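Local coordinates for protein IWS1 (Encephalitozoon cuniculi, PDB 2XPP) that probably acts as a transcription factor in the regulation of RNA polymerase II, perhaps during and after recruitment of the TATA-binding protein, at residues 28-38 against 73-83; 106-114 against 127-135. All coordinates share one frame; numbering follows the deposited sequence.

The chain is built of helices and loops, without strands, and its two contacts come one after the other along it: contact 1 closes before contact 2 opens. Contact 1 ties the end of helix 5-30 and the start of helix 36-48 to the loop and first turn of helix 81-92, whereas contact 2 packs helix 106-115 on helix 121-138 inside the TFIIS N-terminal-like helical bundle. Their centres lie about 22 Å apart, yet they touch: Met78 of contact 1 packs on Phe112 and Tyr113 of contact 2, and Pro79 also reaches Tyr113. Helix 81-92, begun in contact 1, runs on to contact 2, where Leu91 meets Val110, and is thus one of the joints between the N-terminal helices and the bundle.

Contact 1 of 2, residues 28-38 against 73-83; sequences NLEGRPATGKI and LPDKSMPNIKI
Asn28, in the last turn of helix 5-30, presents its amide to the type I turn Leu73-Lys76. Its CG stands anti to the backbone N (chi1 176°), which carries the amide over Leu73 to Asp75. There ND2 gives a nearly straight hydrogen bond to Asp75 OD2 (3.0 Å). OD2 lies close to the amide plane of Asn28 but is itself met from above the carboxylate plane, the two planes being turned 88° apart. OD1 of Asn28 takes a weak, bent bond from Asp75 N. Asp75 is itself held: its OD1 accepts from Ser77 OG on the syn lone pair (2.6 Å) and from Ser77 N, above the carboxylate plane, the latter closing an Asx turn. Next in sequence, Leu29 sets CG and CD2 against Pro74 CB, CG at 3.7 Å, the two side chains crossing at about a right angle. Gly31, with positive phi, ends the helix in a Schellman motif, and the chain then runs to helix 36-48.

Lys37 is buried and its aliphatic part does the packing. CB meets Ile83 CD1 at 3.6 Å and CE rests near Pro79 CB at 4.0 Å, while bends at chi3 and chi4 turn the ammonium back to a salt bridge with Asp24 on helix 5-30. Ile38 closes the row: its CD1 fits against Asn80 CG (3.8 Å), the Lys82 chain and Ile83 CG1 (4.1 Å). Asn80 is the N-cap of helix 81-92, its OD1 receiving Lys82 N on an in-plane lone pair (2.8 Å). Thus the paired Asn28-Asp75 bonds, and the packing of Ile38 on Ile83 and on the Asn80 and Lys82 side chains, hold the end of helix 5-30 and the start of helix 36-48 on the loop entering helix 81-92; the Asp24 carboxylate would offset the buried lysine charge.

Contact 2 of 2, residues 106-114 against 127-135; sequences VGKIVYFYS and AKALVQKWT
Val110 is the knob of this helix pair, set in a hole formed by Ala127, Leu130, Val131 and Trp134. With chi1 at 174° its two methyls divide the work: CG1 dips between Leu130 CD2 (3.9 Å) and Val131 CG2, while CG2 meets Trp134 at CZ3, 3.8 Å away. The same end of the indole meets the CA of Gly107 and, at CH2, Val106 CG1; Leu130 CG lies over one of its faces. The backbones come closest at the Ala127 end (CA atoms of Ser114 and Ala127 4.9 Å apart), where Ala127 CB lies 3.5 Å from Ser114 N and also touches Tyr113 CB. The helix axes, 8.2 Å apart, run at 136°, a largely antiparallel packing within the TFIIS N-terminal-like helical bundle; Leu91 and Leu88 of helix 81-92 add to the apolar surroundings of Val110 and Leu130.

Looser is the side of the Tyr111 ring, whose edge Val131 CG1 merely approaches, and of the exposed end of Lys128. Buried Ser114 stands at the border: its OG donates back to Tyr111 O within its own helix (2.7 Å) and accepts from a water, which in turn takes a bond from Lys128 NZ (2.7 Å). The lysine reaches it along Ser114, its CG packed 3.6 Å from the serine CB before a bend at chi4 turns the ammonium toward the water.

Contact 1 of 2, residues 28-38 against 73-83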
loop_
_atom_site.group_PDB
_atom_site.type_symbol
_atom_site.label_atom_id
_atom_site.label_comp_id
_atom_site.label_asym_id
_atom_site.label_seq_id
_atom_site.Cartn_x
_atom_site.Cartn_y
_atom_site.Cartn_z
ATOM N N ASN A 28 12.578 -14.541 3.530
ATOM C CA ASN A 28 13.243 -14.248 2.252
ATOM C C ASN A 28 14.759 -14.093 2.422
ATOM O O ASN A 28 15.539 -14.628 1.645
ATOM C CB ASN A 28 12.589 -13.031 1.599
ATOM C CG ASN A 28 13.249 -12.609 0.346
ATOM O OD1 ASN A 28 14.097 -11.716 0.335
ATOM N ND2 ASN A 28 12.861 -13.228 -0.733
ATOM N N LEU A 29 15.182 -13.442 3.512
ATOM C CA LEU A 29 16.618 -13.265 3.770
ATOM C C LEU A 29 17.306 -14.587 4.093
ATOM O O LEU A 29 18.445 -14.822 3.751
ATOM C CB LEU A 29 16.847 -12.320 4.944
ATOM C CG LEU A 29 16.667 -10.838 4.578
ATOM C CD1 LEU A 29 16.541 -10.116 5.876
ATOM C CD2 LEU A 29 17.885 -10.363 3.845
ATOM N N GLU A 30 16.573 -15.446 4.776
ATOM C CA GLU A 30 17.092 -16.706 5.203
ATOM C C GLU A 30 17.118 -17.761 4.096
ATOM O O GLU A 30 17.887 -18.684 4.191
ATOM C CB GLU A 30 16.229 -17.215 6.366
ATOM C CG GLU A 30 16.430 -18.706 6.701
ATOM C CD GLU A 30 17.780 -19.061 7.307
ATOM O OE1 GLU A 30 18.628 -18.169 7.607
ATOM O OE2 GLU A 30 18.005 -20.291 7.482
ATOM N N GLY A 31 16.247 -17.613 3.086
ATOM C CA GLY A 31 16.060 -18.666 2.043
ATOM C C GLY A 31 15.069 -19.774 2.381
ATOM O O GLY A 31 15.186 -20.919 1.882
ATOM N N ARG A 32 14.132 -19.469 3.269
ATOM C CA ARG A 32 12.983 -20.333 3.617
ATOM C C ARG A 32 11.707 -19.792 2.899
ATOM O O ARG A 32 11.647 -18.639 2.543
ATOM C CB ARG A 32 12.865 -20.306 5.158
ATOM C CG ARG A 32 11.533 -20.544 5.806
ATOM C CD ARG A 32 11.698 -20.994 7.315
ATOM N NE ARG A 32 11.645 -22.462 7.481
ATOM C CZ ARG A 32 11.479 -23.096 8.648
ATOM N NH1 ARG A 32 11.337 -22.405 9.789
ATOM N NH2 ARG A 32 11.451 -24.431 8.681
ATOM N N PRO A 33 10.687 -20.645 2.677
ATOM C CA PRO A 33 9.488 -20.129 1.997
ATOM C C PRO A 33 8.900 -18.939 2.704
ATOM O O PRO A 33 8.856 -18.925 3.934
ATOM C CB PRO A 33 8.514 -21.314 2.058
ATOM C CG PRO A 33 9.397 -22.510 2.010
ATOM C CD PRO A 33 10.727 -22.120 2.666
ATOM N N ALA A 34 8.458 -17.969 1.913
ATOM C CA ALA A 34 7.903 -16.711 2.410
ATOM C C ALA A 34 6.484 -16.600 1.865
ATOM O O ALA A 34 6.185 -15.745 1.007
ATOM C CB ALA A 34 8.763 -15.564 1.990
ATOM N N THR A 35 5.624 -17.469 2.413
ATOM C CA THR A 35 4.254 -17.672 1.894
ATOM C C THR A 35 3.155 -17.070 2.802
ATOM O O THR A 35 1.964 -17.299 2.558
ATOM C CB THR A 35 3.957 -19.173 1.726
ATOM O OG1 THR A 35 4.048 -19.847 2.995
ATOM C CG2 THR A 35 4.988 -19.849 0.770
ATOM N N GLY A 36 3.546 -16.306 3.834
ATOM C CA GLY A 36 2.554 -15.733 4.781
ATOM C C GLY A 36 1.581 -14.765 4.128
ATOM O O GLY A 36 0.346 -14.840 4.376
ATOM N N LYS A 37 2.095 -13.894 3.263
ATOM C CA LYS A 37 1.216 -12.930 2.599
ATOM C C LYS A 37 0.243 -13.634 1.701
ATOM O O LYS A 37 -0.978 -13.367 1.719
ATOM C CB LYS A 37 2.008 -11.894 1.774
ATOM C CG LYS A 37 2.790 -10.920 2.653
ATOM C CD LYS A 37 3.543 -9.856 1.812
ATOM C CE LYS A 37 4.479 -10.487 0.788
ATOM N NZ LYS A 37 5.522 -11.303 1.453
ATOM N N ILE A 38 0.768 -14.537 0.899
ATOM C CA ILE A 38 -0.136 -15.206 -0.051
ATOM C C ILE A 38 -1.185 -16.074 0.639
ATOM O O ILE A 38 -2.316 -16.168 0.147
ATOM C CB ILE A 38 0.687 -15.934 -1.157
ATOM C CG1 ILE A 38 -0.219 -16.368 -2.312
ATOM C CG2 ILE A 38 1.423 -17.116 -0.629
ATOM C CD1 ILE A 38 -0.682 -15.206 -3.170
ATOM N N LEU A 73 10.409 -7.263 -1.583
ATOM C CA LEU A 73 11.135 -8.100 -0.625
ATOM C C LEU A 73 12.618 -7.676 -0.469
ATOM O O LEU A 73 13.173 -6.972 -1.337
ATOM C CB LEU A 73 11.076 -9.567 -1.075
ATOM C CG LEU A 73 9.691 -10.052 -0.649
ATOM C CD1 LEU A 73 8.614 -9.809 -1.709
ATOM C CD2 LEU A 73 9.701 -11.459 -0.131
ATOM N N PRO A 74 13.283 -8.107 0.642
ATOM C CA PRO A 74 14.690 -7.785 0.833
ATOM C C PRO A 74 15.625 -8.100 -0.348
ATOM O O PRO A 74 16.663 -7.431 -0.523
ATOM C CB PRO A 74 15.080 -8.588 2.106
ATOM C CG PRO A 74 13.784 -8.719 2.836
ATOM C CD PRO A 74 12.743 -8.911 1.758
ATOM N N ASP A 75 15.296 -9.102 -1.156
ATOM C CA ASP A 75 16.135 -9.497 -2.282
ATOM C C ASP A 75 15.755 -8.769 -3.589
ATOM O O ASP A 75 16.235 -9.136 -4.668
ATOM C CB ASP A 75 16.101 -11.019 -2.479
ATOM C CG ASP A 75 14.726 -11.524 -2.960
ATOM O OD1 ASP A 75 13.773 -10.729 -3.093
ATOM O OD2 ASP A 75 14.594 -12.752 -3.136
ATOM N N LYS A 76 14.949 -7.718 -3.463
ATOM C CA LYS A 76 14.470 -6.876 -4.591
ATOM C C LYS A 76 13.307 -7.459 -5.371
ATOM O O LYS A 76 12.739 -6.768 -6.263
ATOM C CB LYS A 76 15.581 -6.558 -5.596
ATOM C CG LYS A 76 16.741 -5.795 -4.985
ATOM C CD LYS A 76 17.796 -5.376 -6.025
ATOM C CE LYS A 76 18.827 -6.392 -6.222
ATOM N NZ LYS A 76 19.737 -5.969 -7.335
ATOM N N SER A 77 12.934 -8.694 -5.067
ATOM C CA SER A 77 11.792 -9.286 -5.771
ATOM C C SER A 77 10.457 -8.650 -5.352
ATOM O O SER A 77 10.364 -8.036 -4.306
ATOM C CB SER A 77 11.715 -10.801 -5.559
ATOM O OG SER A 77 11.484 -11.114 -4.203
ATOM N N MET A 78 9.427 -8.789 -6.183
ATOM C CA MET A 78 8.116 -8.222 -5.807
ATOM C C MET A 78 7.199 -9.314 -5.250
ATOM O O MET A 78 7.310 -10.483 -5.651
ATOM C CB MET A 78 7.453 -7.532 -7.007
ATOM C CG MET A 78 8.261 -6.361 -7.571
ATOM S SD MET A 78 8.552 -5.014 -6.421
ATOM C CE MET A 78 6.910 -4.258 -6.275
ATOM N N PRO A 79 6.235 -8.914 -4.396
ATOM C CA PRO A 79 5.266 -9.912 -3.934
ATOM C C PRO A 79 4.451 -10.491 -5.059
ATOM O O PRO A 79 4.299 -9.841 -6.119
ATOM C CB PRO A 79 4.332 -9.121 -3.013
ATOM C CG PRO A 79 4.788 -7.734 -3.030
ATOM C CD PRO A 79 6.006 -7.566 -3.842
ATOM N N ASN A 80 3.949 -11.712 -4.833
ATOM C CA ASN A 80 3.107 -12.419 -5.785
ATOM C C ASN A 80 2.000 -11.508 -6.322
ATOM O O ASN A 80 1.432 -10.701 -5.561
ATOM C CB ASN A 80 2.472 -13.630 -5.081
ATOM C CG ASN A 80 1.756 -14.508 -5.999
ATOM O OD1 ASN A 80 0.730 -14.137 -6.593
ATOM N ND2 ASN A 80 2.281 -15.753 -6.161
ATOM N N ILE A 81 1.760 -11.600 -7.629
ATOM C CA ILE A 81 0.823 -10.659 -8.298
ATOM C C ILE A 81 -0.590 -10.738 -7.646
ATOM O O ILE A 81 -1.393 -9.769 -7.718
ATOM C CB ILE A 81 0.786 -10.915 -9.845
ATOM C CG1 ILE A 81 0.196 -9.670 -10.564
ATOM C CG2 ILE A 81 0.045 -12.200 -10.178
ATOM C CD1 ILE A 81 0.194 -9.755 -12.034
ATOM N N LYS A 82 -0.914 -11.871 -7.024
ATOM C CA LYS A 82 -2.256 -11.956 -6.384
ATOM C C LYS A 82 -2.359 -10.953 -5.230
ATOM O O LYS A 82 -3.414 -10.311 -5.023
ATOM C CB LYS A 82 -2.546 -13.374 -5.929
ATOM C CG LYS A 82 -3.776 -13.473 -5.015
ATOM C CD LYS A 82 -4.190 -14.919 -4.876
ATOM C CE LYS A 82 -4.966 -15.180 -3.594
ATOM N NZ LYS A 82 -4.081 -15.803 -2.514
ATOM N N ILE A 83 -1.259 -10.779 -4.486
ATOM C CA ILE A 83 -1.165 -9.762 -3.459
ATOM C C ILE A 83 -1.237 -8.333 -4.004
ATOM O O ILE A 83 -1.997 -7.477 -3.482
ATOM C CB ILE A 83 0.133 -9.922 -2.627
ATOM C CG1 ILE A 83 0.186 -11.355 -2.063
ATOM C CG2 ILE A 83 0.240 -8.773 -1.589
ATOM C CD1 ILE A 83 1.624 -11.808 -1.797
#

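Contact 2 of 2, residues 106-114 against 127-135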
loop_
_atom_site.group_PDB
_atom_site.type_symbol
_atom_site.label_atom_id
_atom_site.label_comp_id
_atom_site.label_asym_id
_atom_site.label_seq_id
_atom_site.Cartn_x
_atom_site.Cartn_y
_atom_site.Cartn_z
ATOM N N VAL A 106 2.114 5.625 1.270
ATOM C CA VAL A 106 1.616 4.534 0.396
ATOM C C VAL A 106 1.531 4.977 -1.067
ATOM O O VAL A 106 1.668 4.137 -1.972
ATOM C CB VAL A 106 0.286 3.923 0.936
ATOM C CG1 VAL A 106 -0.881 4.895 0.801
ATOM C CG2 VAL A 106 -0.053 2.600 0.184
ATOM N N GLY A 107 1.318 6.287 -1.307
ATOM C CA GLY A 107 1.385 6.800 -2.656
ATOM C C GLY A 107 2.684 6.470 -3.388
ATOM O O GLY A 107 2.668 6.306 -4.621
ATOM N N LYS A 108 3.785 6.376 -2.647
ATOM C CA LYS A 108 5.091 6.186 -3.276
ATOM C C LYS A 108 5.189 4.798 -3.880
ATOM O O LYS A 108 5.709 4.660 -4.978
ATOM C CB LYS A 108 6.223 6.467 -2.313
ATOM C CG LYS A 108 6.207 7.947 -1.952
ATOM C CD LYS A 108 7.033 8.231 -0.804
ATOM C CE LYS A 108 7.035 9.716 -0.525
ATOM N NZ LYS A 108 7.943 9.923 0.587
ATOM N N ILE A 109 4.702 3.788 -3.168
ATOM C CA ILE A 109 4.738 2.413 -3.742
ATOM C C ILE A 109 3.700 2.252 -4.852
ATOM O O ILE A 109 3.987 1.637 -5.878
ATOM C CB ILE A 109 4.650 1.278 -2.676
ATOM C CG1 ILE A 109 4.966 -0.110 -3.314
ATOM C CG2 ILE A 109 3.250 1.215 -1.983
ATOM C CD1 ILE A 109 6.369 -0.265 -3.964
ATOM N N VAL A 110 2.527 2.866 -4.683
ATOM C CA VAL A 110 1.531 2.795 -5.761
ATOM C C VAL A 110 2.040 3.518 -7.011
ATOM O O VAL A 110 1.840 3.019 -8.129
ATOM C CB VAL A 110 0.163 3.331 -5.298
ATOM C CG1 VAL A 110 -0.838 3.388 -6.503
ATOM C CG2 VAL A 110 -0.376 2.434 -4.115
ATOM N N TYR A 111 2.720 4.664 -6.806
ATOM C CA TYR A 111 3.319 5.377 -7.904
ATOM C C TYR A 111 4.315 4.456 -8.631
ATOM O O TYR A 111 4.325 4.389 -9.881
ATOM C CB TYR A 111 3.938 6.714 -7.470
ATOM C CG TYR A 111 4.450 7.447 -8.686
ATOM C CD1 TYR A 111 3.570 8.153 -9.520
ATOM C CD2 TYR A 111 5.792 7.324 -9.070
ATOM C CE1 TYR A 111 4.025 8.781 -10.672
ATOM C CE2 TYR A 111 6.260 7.942 -10.227
ATOM C CZ TYR A 111 5.371 8.679 -11.009
ATOM O OH TYR A 111 5.842 9.311 -12.147
ATOM N N PHE A 112 5.132 3.723 -7.851
ATOM C CA PHE A 112 6.074 2.828 -8.487
ATOM C C PHE A 112 5.361 1.754 -9.333
ATOM O O PHE A 112 5.789 1.443 -10.455
ATOM C CB PHE A 112 7.009 2.181 -7.456
ATOM C CG PHE A 112 7.931 1.167 -8.086
ATOM C CD1 PHE A 112 8.925 1.569 -9.004
ATOM C CD2 PHE A 112 7.753 -0.161 -7.811
ATOM C CE1 PHE A 112 9.769 0.597 -9.623
ATOM C CE2 PHE A 112 8.568 -1.130 -8.420
ATOM C CZ PHE A 112 9.551 -0.754 -9.319
ATOM N N TYR A 113 4.256 1.219 -8.821
ATOM C CA TYR A 113 3.523 0.209 -9.559
ATOM C C TYR A 113 3.074 0.782 -10.892
ATOM O O TYR A 113 3.072 0.049 -11.893
ATOM C CB TYR A 113 2.313 -0.273 -8.781
ATOM C CG TYR A 113 2.609 -1.359 -7.751
ATOM C CD1 TYR A 113 1.694 -2.409 -7.567
ATOM C CD2 TYR A 113 3.773 -1.343 -6.951
ATOM C CE1 TYR A 113 1.927 -3.431 -6.605
ATOM C CE2 TYR A 113 4.017 -2.383 -5.996
ATOM C CZ TYR A 113 3.089 -3.409 -5.856
ATOM O OH TYR A 113 3.265 -4.428 -4.945
ATOM N N SER A 114 2.690 2.061 -10.900
ATOM C CA SER A 114 2.154 2.702 -12.111
ATOM C C SER A 114 3.220 2.893 -13.192
ATOM O O SER A 114 2.877 3.103 -14.365
ATOM C CB SER A 114 1.454 4.035 -11.791
ATOM O OG SER A 114 2.351 5.130 -11.505
ATOM N N ALA A 127 -2.904 0.797 -10.807
ATOM C CA ALA A 127 -2.122 1.733 -10.008
ATOM C C ALA A 127 -2.265 3.171 -10.566
ATOM O O ALA A 127 -2.328 4.129 -9.808
ATOM C CB ALA A 127 -0.629 1.316 -10.033
ATOM N N LYS A 128 -2.217 3.296 -11.875
ATOM C CA LYS A 128 -2.339 4.622 -12.521
ATOM C C LYS A 128 -3.651 5.265 -12.118
ATOM O O LYS A 128 -3.717 6.460 -11.800
ATOM C CB LYS A 128 -2.239 4.509 -14.030
ATOM C CG LYS A 128 -0.817 4.455 -14.509
ATOM C CD LYS A 128 -0.705 4.563 -16.017
ATOM C CE LYS A 128 0.761 4.425 -16.434
ATOM N NZ LYS A 128 1.541 5.709 -16.194
ATOM N N ALA A 129 -4.733 4.473 -12.150
ATOM C CA ALA A 129 -6.036 5.025 -11.808
ATOM C C ALA A 129 -6.097 5.469 -10.324
ATOM O O ALA A 129 -6.706 6.511 -9.964
ATOM C CB ALA A 129 -7.113 3.970 -12.117
ATOM N N LEU A 130 -5.452 4.694 -9.460
ATOM C CA LEU A 130 -5.409 5.014 -8.059
ATOM C C LEU A 130 -4.570 6.304 -7.845
ATOM O O LEU A 130 -4.959 7.193 -7.060
ATOM C CB LEU A 130 -4.798 3.824 -7.318
ATOM C CG LEU A 130 -4.978 3.728 -5.840
ATOM C CD1 LEU A 130 -6.472 3.864 -5.427
ATOM C CD2 LEU A 130 -4.437 2.334 -5.392
ATOM N N VAL A 131 -3.441 6.430 -8.556
ATOM C CA VAL A 131 -2.640 7.675 -8.485
ATOM C C VAL A 131 -3.503 8.833 -8.954
ATOM O O VAL A 131 -3.518 9.912 -8.353
ATOM C CB VAL A 131 -1.327 7.606 -9.340
ATOM C CG1 VAL A 131 -0.604 8.978 -9.462
ATOM C CG2 VAL A 131 -0.374 6.598 -8.779
ATOM N N GLN A 132 -4.236 8.658 -10.057
ATOM C CA GLN A 132 -5.044 9.769 -10.541
ATOM C C GLN A 132 -6.149 10.143 -9.555
ATOM O O GLN A 132 -6.478 11.308 -9.460
ATOM C CB GLN A 132 -5.628 9.471 -11.938
ATOM C CG GLN A 132 -4.475 9.455 -12.975
ATOM C CD GLN A 132 -3.448 10.623 -12.778
ATOM O OE1 GLN A 132 -2.313 10.388 -12.334
ATOM N NE2 GLN A 132 -3.865 11.855 -13.095
ATOM N N LYS A 133 -6.723 9.156 -8.866
ATOM C CA LYS A 133 -7.754 9.422 -7.850
ATOM C C LYS A 133 -7.174 10.230 -6.693
ATOM O O LYS A 133 -7.740 11.275 -6.283
ATOM C CB LYS A 133 -8.279 8.105 -7.275
ATOM C CG LYS A 133 -9.394 8.304 -6.201
ATOM C CD LYS A 133 -9.904 6.924 -5.723
ATOM C CE LYS A 133 -10.938 7.080 -4.625
ATOM N NZ LYS A 133 -11.351 5.697 -4.228
ATOM N N TRP A 134 -6.068 9.745 -6.165
ATOM C CA TRP A 134 -5.403 10.421 -5.023
ATOM C C TRP A 134 -4.828 11.780 -5.390
ATOM O O TRP A 134 -4.694 12.660 -4.510
ATOM C CB TRP A 134 -4.313 9.545 -4.463
ATOM C CG TRP A 134 -4.857 8.293 -3.831
ATOM C CD1 TRP A 134 -6.164 8.029 -3.515
ATOM C CD2 TRP A 134 -4.106 7.145 -3.469
ATOM N NE1 TRP A 134 -6.263 6.747 -2.971
ATOM C CE2 TRP A 134 -5.012 6.191 -2.945
ATOM C CE3 TRP A 134 -2.753 6.810 -3.562
ATOM C CZ2 TRP A 134 -4.591 4.924 -2.470
ATOM C CZ3 TRP A 134 -2.341 5.544 -3.086
ATOM C CH2 TRP A 134 -3.266 4.632 -2.551
ATOM N N THR A 135 -4.472 11.979 -6.672
ATOM C CA THR A 135 -4.025 13.341 -7.107
ATOM C C THR A 135 -5.071 14.412 -6.846
ATOM O O THR A 135 -4.714 15.566 -6.587
ATOM C CB THR A 135 -3.520 13.367 -8.578
ATOM O OG1 THR A 135 -2.447 12.424 -8.687
ATOM C CG2 THR A 135 -3.067 14.788 -9.004
HETATM O O HOH W 1 1.971 6.800 -13.719
#